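PDB 3TG9: penicillin-binding protein from Bacillus halodurans, which probably binds penicillin and related beta-lactams covalently, as a membrane-associated member of the beta-lactamase-like serine hydrolase family. Local coordinates for residues G102-F107 and A140-P145; F107-T112 and F150-A155. One frame throughout, in Å; residues are numbered along the deposited sequence.

Interaction 1: residues G102-F107 and A140-P145; sequences GVPDYF and APMKFP
Gly102 lays its CA over the face of the Phe144 ring, 3.5 Å from the ring centroid and 15° off the normal, a CH-pi contact. The same CA also points a C-H at Phe144 O, and the positive phi of Gly102 is one that favours glycine. Phe144 turns its ring under this CA with CG lying between the backbone N and the carbonyl carbon (chi1 57°). Gly102 O then takes a short hydrogen bond, 2.6 Å from Lys143 N and nearly straight at 169°. Val103 directs its CB away from residues 140-145, and its side chain touches Phe88 of a loop and Leu159 of helix 155-168, yet its CG1 runs beside Met142 SD at 4.2 Å. The Met142 chain, bent at chi2 and chi3, curls back until CE lies 3.3 Å from Pro104 CD, a tight carbon pair. Pro104 also sets CB 3.5 Å from Ala140 CB, while its CG rests against Ala140 O. Two irregular loop segments thus meet through one backbone hydrogen bond flanked by a ring-over-glycine contact and a proline-methionine-alanine cluster, so the match depends mainly on apolar shape, with no salt bridge across it.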
ATOM      1  N   GLY B 102       5.723   1.530  33.272  1.00 42.96           N
ATOM      2  CA  GLY B 102       4.321   1.637  33.624  1.00 44.52           C
ATOM      3  C   GLY B 102       3.467   2.510  32.715  1.00 43.71           C
ATOM      4  O   GLY B 102       2.261   2.611  32.924  1.00 44.81           O
ATOM      5  N   VAL B 103       4.074   3.148  31.715  1.00 40.28           N
ATOM      6  CA  VAL B 103       3.314   3.992  30.787  1.00 40.09           C
ATOM      7  C   VAL B 103       2.200   3.210  30.091  1.00 40.50           C
ATOM      8  O   VAL B 103       2.289   1.988  29.955  1.00 39.88           O
ATOM      9  CB  VAL B 103       4.219   4.641  29.708  1.00 39.00           C
ATOM     10  CG1 VAL B 103       5.246   5.544  30.354  1.00 41.84           C
ATOM     11  CG2 VAL B 103       4.894   3.578  28.849  1.00 34.99           C
ATOM     12  N   PRO B 104       1.138   3.909  29.658  1.00 38.94           N
ATOM     13  CA  PRO B 104       0.110   3.239  28.856  1.00 38.24           C
ATOM     14  C   PRO B 104       0.675   2.937  27.472  1.00 39.16           C
ATOM     15  O   PRO B 104       1.546   3.664  26.995  1.00 37.28           O
ATOM     16  CB  PRO B 104      -0.991   4.289  28.750  1.00 37.51           C
ATOM     17  CG  PRO B 104      -0.280   5.596  28.875  1.00 38.47           C
ATOM     18  CD  PRO B 104       0.896   5.357  29.782  1.00 42.66           C
ATOM     19  N   ASP B 105       0.185   1.873  26.847  1.00 40.03           N
ATOM     20  CA  ASP B 105       0.662   1.437  25.540  1.00 33.39           C
ATOM     21  C   ASP B 105      -0.438   1.725  24.526  1.00 39.55           C
ATOM     22  O   ASP B 105      -1.606   1.828  24.897  1.00 36.06           O
ATOM     23  CB  ASP B 105       0.930  -0.066  25.601  1.00 37.46           C
ATOM     24  CG  ASP B 105       1.900  -0.544  24.532  1.00 38.06           C
ATOM     25  OD1 ASP B 105       2.110   0.177  23.528  1.00 30.52           O
ATOM     26  OD2 ASP B 105       2.449  -1.654  24.717  1.00 33.67           O
ATOM     27  N   TYR B 106      -0.086   1.865  23.252  1.00 36.58           N
ATOM     28  CA  TYR B 106      -1.120   1.954  22.224  1.00 37.10           C
ATOM     29  C   TYR B 106      -1.447   0.559  21.693  1.00 36.11           C
ATOM     30  O   TYR B 106      -2.432   0.364  20.984  1.00 35.78           O
ATOM     31  CB  TYR B 106      -0.709   2.903  21.095  1.00 37.87           C
ATOM     32  CG  TYR B 106       0.414   2.400  20.207  1.00 34.09           C
ATOM     33  CD1 TYR B 106       0.144   1.815  18.974  1.00 36.06           C
ATOM     34  CD2 TYR B 106       1.740   2.526  20.593  1.00 35.46           C
ATOM     35  CE1 TYR B 106       1.163   1.361  18.148  1.00 32.88           C
ATOM     36  CE2 TYR B 106       2.769   2.074  19.774  1.00 36.95           C
ATOM     37  CZ  TYR B 106       2.473   1.491  18.557  1.00 36.23           C
ATOM     38  OH  TYR B 106       3.492   1.041  17.749  1.00 32.84           O
ATOM     39  N   PHE B 107      -0.617  -0.412  22.066  1.00 35.85           N
ATOM     40  CA  PHE B 107      -0.775  -1.797  21.630  1.00 39.43           C
ATOM     41  C   PHE B 107      -0.195  -2.733  22.687  1.00 42.56           C
ATOM     42  O   PHE B 107       0.985  -3.105  22.637  1.00 40.84           O
ATOM     43  CB  PHE B 107      -0.093  -2.023  20.265  1.00 37.40           C
ATOM     44  CG  PHE B 107      -0.370  -3.378  19.659  1.00 42.95           C
ATOM     45  CD1 PHE B 107      -1.661  -3.755  19.335  1.00 48.07           C
ATOM     46  CD2 PHE B 107       0.663  -4.268  19.400  1.00 44.04           C
ATOM     47  CE1 PHE B 107      -1.921  -5.002  18.781  1.00 49.13           C
ATOM     48  CE2 PHE B 107       0.408  -5.516  18.845  1.00 45.65           C
ATOM     49  CZ  PHE B 107      -0.886  -5.878  18.536  1.00 45.20           C
ATOM     50  N   ALA B 140      -3.707   8.400  28.212  1.00 45.78           N
ATOM     51  CA  ALA B 140      -4.199   7.265  28.978  1.00 45.29           C
ATOM     52  C   ALA B 140      -3.462   7.176  30.316  1.00 47.57           C
ATOM     53  O   ALA B 140      -2.332   7.653  30.442  1.00 45.90           O
ATOM     54  CB  ALA B 140      -4.051   5.973  28.179  1.00 42.65           C
ATOM     55  N   PRO B 141      -4.116   6.581  31.326  1.00 49.87           N
ATOM     56  CA  PRO B 141      -3.566   6.455  32.679  1.00 45.04           C
ATOM     57  C   PRO B 141      -2.386   5.499  32.755  1.00 48.50           C
ATOM     58  O   PRO B 141      -2.364   4.465  32.081  1.00 47.19           O
ATOM     59  CB  PRO B 141      -4.745   5.870  33.465  1.00 47.76           C
ATOM     60  CG  PRO B 141      -5.573   5.188  32.422  1.00 54.35           C
ATOM     61  CD  PRO B 141      -5.524   6.149  31.292  1.00 48.19           C
ATOM     62  N   MET B 142      -1.409   5.838  33.585  1.00 47.54           N
ATOM     63  CA  MET B 142      -0.289   4.943  33.807  1.00 45.97           C
ATOM     64  C   MET B 142      -0.837   3.609  34.297  1.00 47.86           C
ATOM     65  O   MET B 142      -1.885   3.564  34.937  1.00 51.53           O
ATOM     66  CB  MET B 142       0.682   5.537  34.819  1.00 44.90           C
ATOM     67  CG  MET B 142       2.143   5.342  34.440  1.00 52.63           C
ATOM     68  SD  MET B 142       2.837   6.753  33.554  1.00 59.87           S
ATOM     69  CE  MET B 142       1.482   7.234  32.493  1.00 50.83           C
ATOM     70  N   LYS B 143      -0.150   2.522  33.972  1.00 46.46           N
ATOM     71  CA  LYS B 143      -0.636   1.193  34.318  1.00 48.92           C
ATOM     72  C   LYS B 143      -0.142   0.795  35.704  1.00 50.97           C
ATOM     73  O   LYS B 143      -0.765  -0.010  36.398  1.00 52.00           O
ATOM     74  CB  LYS B 143      -0.193   0.172  33.268  1.00 49.91           C
ATOM     75  CG  LYS B 143      -0.520   0.591  31.837  1.00 51.45           C
ATOM     76  CD  LYS B 143      -2.030   0.635  31.580  1.00 54.00           C
ATOM     77  CE  LYS B 143      -2.656  -0.755  31.701  1.00 58.99           C
ATOM     78  NZ  LYS B 143      -4.133  -0.747  31.474  1.00 60.93           N
ATOM     79  N   PHE B 144       0.981   1.375  36.106  1.00 49.77           N
ATOM     80  CA  PHE B 144       1.550   1.098  37.414  1.00 49.97           C
ATOM     81  C   PHE B 144       2.710   2.040  37.707  1.00 49.76           C
ATOM     82  O   PHE B 144       3.179   2.750  36.813  1.00 47.48           O
ATOM     83  CB  PHE B 144       1.987  -0.371  37.527  1.00 54.25           C
ATOM     84  CG  PHE B 144       2.967  -0.810  36.471  1.00 52.84           C
ATOM     85  CD1 PHE B 144       4.319  -0.548  36.609  1.00 53.41           C
ATOM     86  CD2 PHE B 144       2.538  -1.509  35.357  1.00 50.70           C
ATOM     87  CE1 PHE B 144       5.224  -0.960  35.643  1.00 52.88           C
ATOM     88  CE2 PHE B 144       3.435  -1.929  34.389  1.00 49.69           C
ATOM     89  CZ  PHE B 144       4.780  -1.652  34.530  1.00 48.23           C
ATOM     90  N   PRO B 145       3.155   2.069  38.973  1.00 50.18           N
ATOM     91  CA  PRO B 145       4.315   2.852  39.406  1.00 54.48           C
ATOM     92  C   PRO B 145       5.557   2.525  38.586  1.00 54.36           C
ATOM     93  O   PRO B 145       5.895   1.349  38.444  1.00 56.17           O
ATOM     94  CB  PRO B 145       4.526   2.383  40.848  1.00 53.50           C
ATOM     95  CG  PRO B 145       3.175   1.991  41.307  1.00 57.55           C
ATOM     96  CD  PRO B 145       2.468   1.428  40.111  1.00 54.33           C
TER

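Interaction 2: residues F107-T112 and F150-A155; sequences FDEEIT and FHYNNA
Asn154 ND2 donates to two acceptors of residues 107-112: Glu109 OE1 at 2.8 Å and Phe107 O at 3.1 Å. Both acceptors lie in the amide plane. Glu109 OE1 receives its bond (161°) through the anti lone pair, with carboxylate and amide nearly coplanar, 12° apart. The two bonds fix the amide's rotation and leave OD1 to accept from Lys58 NZ, which also bonds Tyr152 OH; Tyr152 OH in turn reaches Ser55 OG. Ser55 and Lys58 fit the SxxK pattern of penicillin-binding proteins and class C beta-lactamases, and Tyr152 with Asn154 fits their Tyr-x-Asn, so Asn154 is probably an active-site residue whose amide Glu109 and Phe107 position from the second shell. His151 carries its ring, CG anti to the backbone N (chi1 -165°), to two carboxylates. Both Asp108 OD1 and Asp108 OD2 sit 3.1 Å from His151 CE1, the carboxylate standing almost perpendicular to the ring at its edge. Glu110 OE1 approaches His151 NE2 to 2.9 Å, at an angle too poor for a hydrogen bond. Asp108 OD2 also accepts from Glu110 N, an Asx turn. Farther out, Glu109 OE1 meets the Tyr152 ring edge, 3.4 Å from Tyr152 CE2. Residues 150-155 lead directly into helix 155-168, where Asn153 OD1 caps Gly156 N, while Phe150 packs on strand 263-266.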
ATOM      1  N   PHE B 107      -0.617  -0.412  22.066  1.00 35.85           N
ATOM      2  CA  PHE B 107      -0.775  -1.797  21.630  1.00 39.43           C
ATOM      3  C   PHE B 107      -0.195  -2.733  22.687  1.00 42.56           C
ATOM      4  O   PHE B 107       0.985  -3.105  22.637  1.00 40.84           O
ATOM      5  CB  PHE B 107      -0.093  -2.023  20.265  1.00 37.40           C
ATOM      6  CG  PHE B 107      -0.370  -3.378  19.659  1.00 42.95           C
ATOM      7  CD1 PHE B 107      -1.661  -3.755  19.335  1.00 48.07           C
ATOM      8  CD2 PHE B 107       0.663  -4.268  19.400  1.00 44.04           C
ATOM      9  CE1 PHE B 107      -1.921  -5.002  18.781  1.00 49.13           C
ATOM     10  CE2 PHE B 107       0.408  -5.516  18.845  1.00 45.65           C
ATOM     11  CZ  PHE B 107      -0.886  -5.878  18.536  1.00 45.20           C
ATOM     12  N   ASP B 108      -1.027  -3.094  23.656  1.00 45.20           N
ATOM     13  CA  ASP B 108      -0.617  -3.980  24.742  1.00 44.08           C
ATOM     14  C   ASP B 108      -0.688  -5.425  24.274  1.00 46.04           C
ATOM     15  O   ASP B 108      -1.769  -6.012  24.198  1.00 44.67           O
ATOM     16  CB  ASP B 108      -1.524  -3.773  25.952  1.00 48.49           C
ATOM     17  CG  ASP B 108      -1.044  -4.515  27.174  1.00 47.33           C
ATOM     18  OD1 ASP B 108      -1.376  -4.065  28.286  1.00 53.56           O
ATOM     19  OD2 ASP B 108      -0.339  -5.537  27.033  1.00 45.40           O
ATOM     20  N   GLU B 109       0.474  -5.990  23.970  1.00 44.42           N
ATOM     21  CA  GLU B 109       0.565  -7.311  23.356  1.00 48.90           C
ATOM     22  C   GLU B 109       0.168  -8.438  24.304  1.00 47.48           C
ATOM     23  O   GLU B 109       0.012  -9.587  23.888  1.00 47.81           O
ATOM     24  CB  GLU B 109       1.978  -7.535  22.801  1.00 46.87           C
ATOM     25  CG  GLU B 109       2.406  -6.449  21.805  1.00 47.34           C
ATOM     26  CD  GLU B 109       3.676  -6.799  21.034  1.00 49.10           C
ATOM     27  OE1 GLU B 109       4.431  -5.868  20.669  1.00 38.61           O
ATOM     28  OE2 GLU B 109       3.918  -8.004  20.798  1.00 53.96           O
ATOM     29  N   GLU B 110       0.000  -8.099  25.577  1.00 48.39           N
ATOM     30  CA  GLU B 110      -0.425  -9.060  26.587  1.00 49.70           C
ATOM     31  C   GLU B 110      -1.933  -9.318  26.519  1.00 52.03           C
ATOM     32  O   GLU B 110      -2.421 -10.339  27.008  1.00 52.05           O
ATOM     33  CB  GLU B 110      -0.025  -8.564  27.982  1.00 51.82           C
ATOM     34  CG  GLU B 110      -0.776  -9.222  29.137  1.00 58.62           C
ATOM     35  CD  GLU B 110      -0.305  -8.726  30.497  1.00 63.48           C
ATOM     36  OE1 GLU B 110       0.908  -8.447  30.639  1.00 63.21           O
ATOM     37  OE2 GLU B 110      -1.151  -8.617  31.416  1.00 62.60           O
ATOM     38  N   ILE B 111      -2.664  -8.397  25.893  1.00 51.91           N
ATOM     39  CA  ILE B 111      -4.124  -8.482  25.833  1.00 52.73           C
ATOM     40  C   ILE B 111      -4.666  -8.382  24.412  1.00 52.35           C
ATOM     41  O   ILE B 111      -5.769  -8.845  24.131  1.00 55.82           O
ATOM     42  CB  ILE B 111      -4.792  -7.390  26.699  1.00 49.04           C
ATOM     43  CG1 ILE B 111      -4.368  -5.999  26.223  1.00 47.13           C
ATOM     44  CG2 ILE B 111      -4.434  -7.580  28.166  1.00 53.23           C
ATOM     45  CD1 ILE B 111      -4.978  -4.862  27.018  1.00 52.32           C
ATOM     46  N   THR B 112      -3.899  -7.770  23.515  1.00 52.41           N
ATOM     47  CA  THR B 112      -4.351  -7.614  22.136  1.00 52.25           C
ATOM     48  C   THR B 112      -3.313  -8.096  21.131  1.00 51.65           C
ATOM     49  O   THR B 112      -2.111  -7.873  21.305  1.00 49.60           O
ATOM     50  CB  THR B 112      -4.750  -6.152  21.811  1.00 50.18           C
ATOM     51  OG1 THR B 112      -5.160  -6.060  20.439  1.00 53.41           O
ATOM     52  CG2 THR B 112      -3.584  -5.204  22.050  1.00 48.33           C
ATOM     53  N   PHE B 150       7.660  -5.852  35.294  1.00 44.60           N
ATOM     54  CA  PHE B 150       7.974  -5.978  33.875  1.00 44.35           C
ATOM     55  C   PHE B 150       6.708  -6.119  33.029  1.00 41.22           C
ATOM     56  O   PHE B 150       5.877  -6.992  33.274  1.00 45.11           O
ATOM     57  CB  PHE B 150       8.921  -7.158  33.609  1.00 40.68           C
ATOM     58  CG  PHE B 150       9.281  -7.326  32.151  1.00 39.66           C
ATOM     59  CD1 PHE B 150      10.414  -6.723  31.629  1.00 34.27           C
ATOM     60  CD2 PHE B 150       8.466  -8.070  31.298  1.00 35.72           C
ATOM     61  CE1 PHE B 150      10.740  -6.864  30.282  1.00 36.45           C
ATOM     62  CE2 PHE B 150       8.786  -8.221  29.960  1.00 38.44           C
ATOM     63  CZ  PHE B 150       9.926  -7.615  29.449  1.00 33.91           C
ATOM     64  N   HIS B 151       6.576  -5.262  32.025  1.00 36.03           N
ATOM     65  CA  HIS B 151       5.449  -5.343  31.110  1.00 39.83           C
ATOM     66  C   HIS B 151       5.826  -4.838  29.722  1.00 37.48           C
ATOM     67  O   HIS B 151       6.008  -3.633  29.516  1.00 34.15           O
ATOM     68  CB  HIS B 151       4.269  -4.542  31.651  1.00 43.04           C
ATOM     69  CG  HIS B 151       2.974  -4.846  30.966  1.00 45.41           C
ATOM     70  ND1 HIS B 151       2.574  -4.210  29.814  1.00 46.94           N
ATOM     71  CD2 HIS B 151       1.991  -5.729  31.270  1.00 49.84           C
ATOM     72  CE1 HIS B 151       1.400  -4.681  29.436  1.00 53.18           C
ATOM     73  NE2 HIS B 151       1.023  -5.605  30.304  1.00 52.59           N
ATOM     74  N   TYR B 152       5.944  -5.759  28.768  1.00 37.87           N
ATOM     75  CA  TYR B 152       6.356  -5.391  27.410  1.00 37.01           C
ATOM     76  C   TYR B 152       5.488  -4.270  26.843  1.00 33.35           C
ATOM     77  O   TYR B 152       4.268  -4.387  26.776  1.00 35.57           O
ATOM     78  CB  TYR B 152       6.341  -6.603  26.474  1.00 35.71           C
ATOM     79  CG  TYR B 152       7.087  -6.359  25.181  1.00 35.15           C
ATOM     80  CD1 TYR B 152       8.463  -6.525  25.114  1.00 33.17           C
ATOM     81  CD2 TYR B 152       6.416  -5.946  24.028  1.00 36.00           C
ATOM     82  CE1 TYR B 152       9.160  -6.299  23.929  1.00 32.16           C
ATOM     83  CE2 TYR B 152       7.101  -5.715  22.837  1.00 31.05           C
ATOM     84  CZ  TYR B 152       8.476  -5.896  22.796  1.00 36.89           C
ATOM     85  OH  TYR B 152       9.176  -5.674  21.626  1.00 31.17           O
ATOM     86  N   ASN B 153       6.139  -3.190  26.431  1.00 34.48           N
ATOM     87  CA  ASN B 153       5.453  -1.956  26.095  1.00 31.85           C
ATOM     88  C   ASN B 153       6.041  -1.284  24.849  1.00 33.81           C
ATOM     89  O   ASN B 153       7.215  -0.903  24.831  1.00 31.80           O
ATOM     90  CB  ASN B 153       5.528  -1.007  27.293  1.00 33.19           C
ATOM     91  CG  ASN B 153       4.643   0.206  27.138  1.00 31.72           C
ATOM     92  OD1 ASN B 153       4.780   0.966  26.189  1.00 30.37           O
ATOM     93  ND2 ASN B 153       3.736   0.401  28.089  1.00 37.01           N
ATOM     94  N   ASN B 154       5.214  -1.120  23.821  1.00 31.23           N
ATOM     95  CA  ASN B 154       5.658  -0.534  22.564  1.00 31.59           C
ATOM     96  C   ASN B 154       5.754   0.988  22.614  1.00 32.31           C
ATOM     97  O   ASN B 154       6.734   1.580  22.140  1.00 27.90           O
ATOM     98  CB  ASN B 154       4.738  -0.986  21.438  1.00 34.66           C
ATOM     99  CG  ASN B 154       4.869  -2.462  21.153  1.00 33.97           C
ATOM    100  OD1 ASN B 154       5.923  -2.925  20.722  1.00 34.11           O
ATOM    101  ND2 ASN B 154       3.805  -3.211  21.393  1.00 34.54           N
ATOM    102  N   ALA B 155       4.740   1.616  23.203  1.00 31.26           N
ATOM    103  CA  ALA B 155       4.739   3.066  23.364  1.00 31.92           C
ATOM    104  C   ALA B 155       5.997   3.506  24.108  1.00 31.58           C
ATOM    105  O   ALA B 155       6.561   4.562  23.832  1.00 34.09           O
ATOM    106  CB  ALA B 155       3.479   3.523  24.100  1.00 31.86           C
TER

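In the fold
Along the chain, helix 93-98 is followed by a long excursion without helix or strand that ends at helix 155-168, and both interactions lie within it. Residues 102-107 come first and run through the shared Phe107 into 107-112. Interaction 1 closes the loop when the chain returns at 140-145, farther from the centre of the chain; interaction 2 closes a second one at 150-155. The segments alternate, so the two closures cross instead of nesting. Their centres lie 9 Å apart, and Asp105 bridges them, its two carboxylate oxygens reaching the backbone N atoms of Asn154 and Ala155. Interaction 2 and Asp105 tie residues 105-112 to the start of helix 155-168, next to the presumed Ser55-Lys58-Tyr152 site.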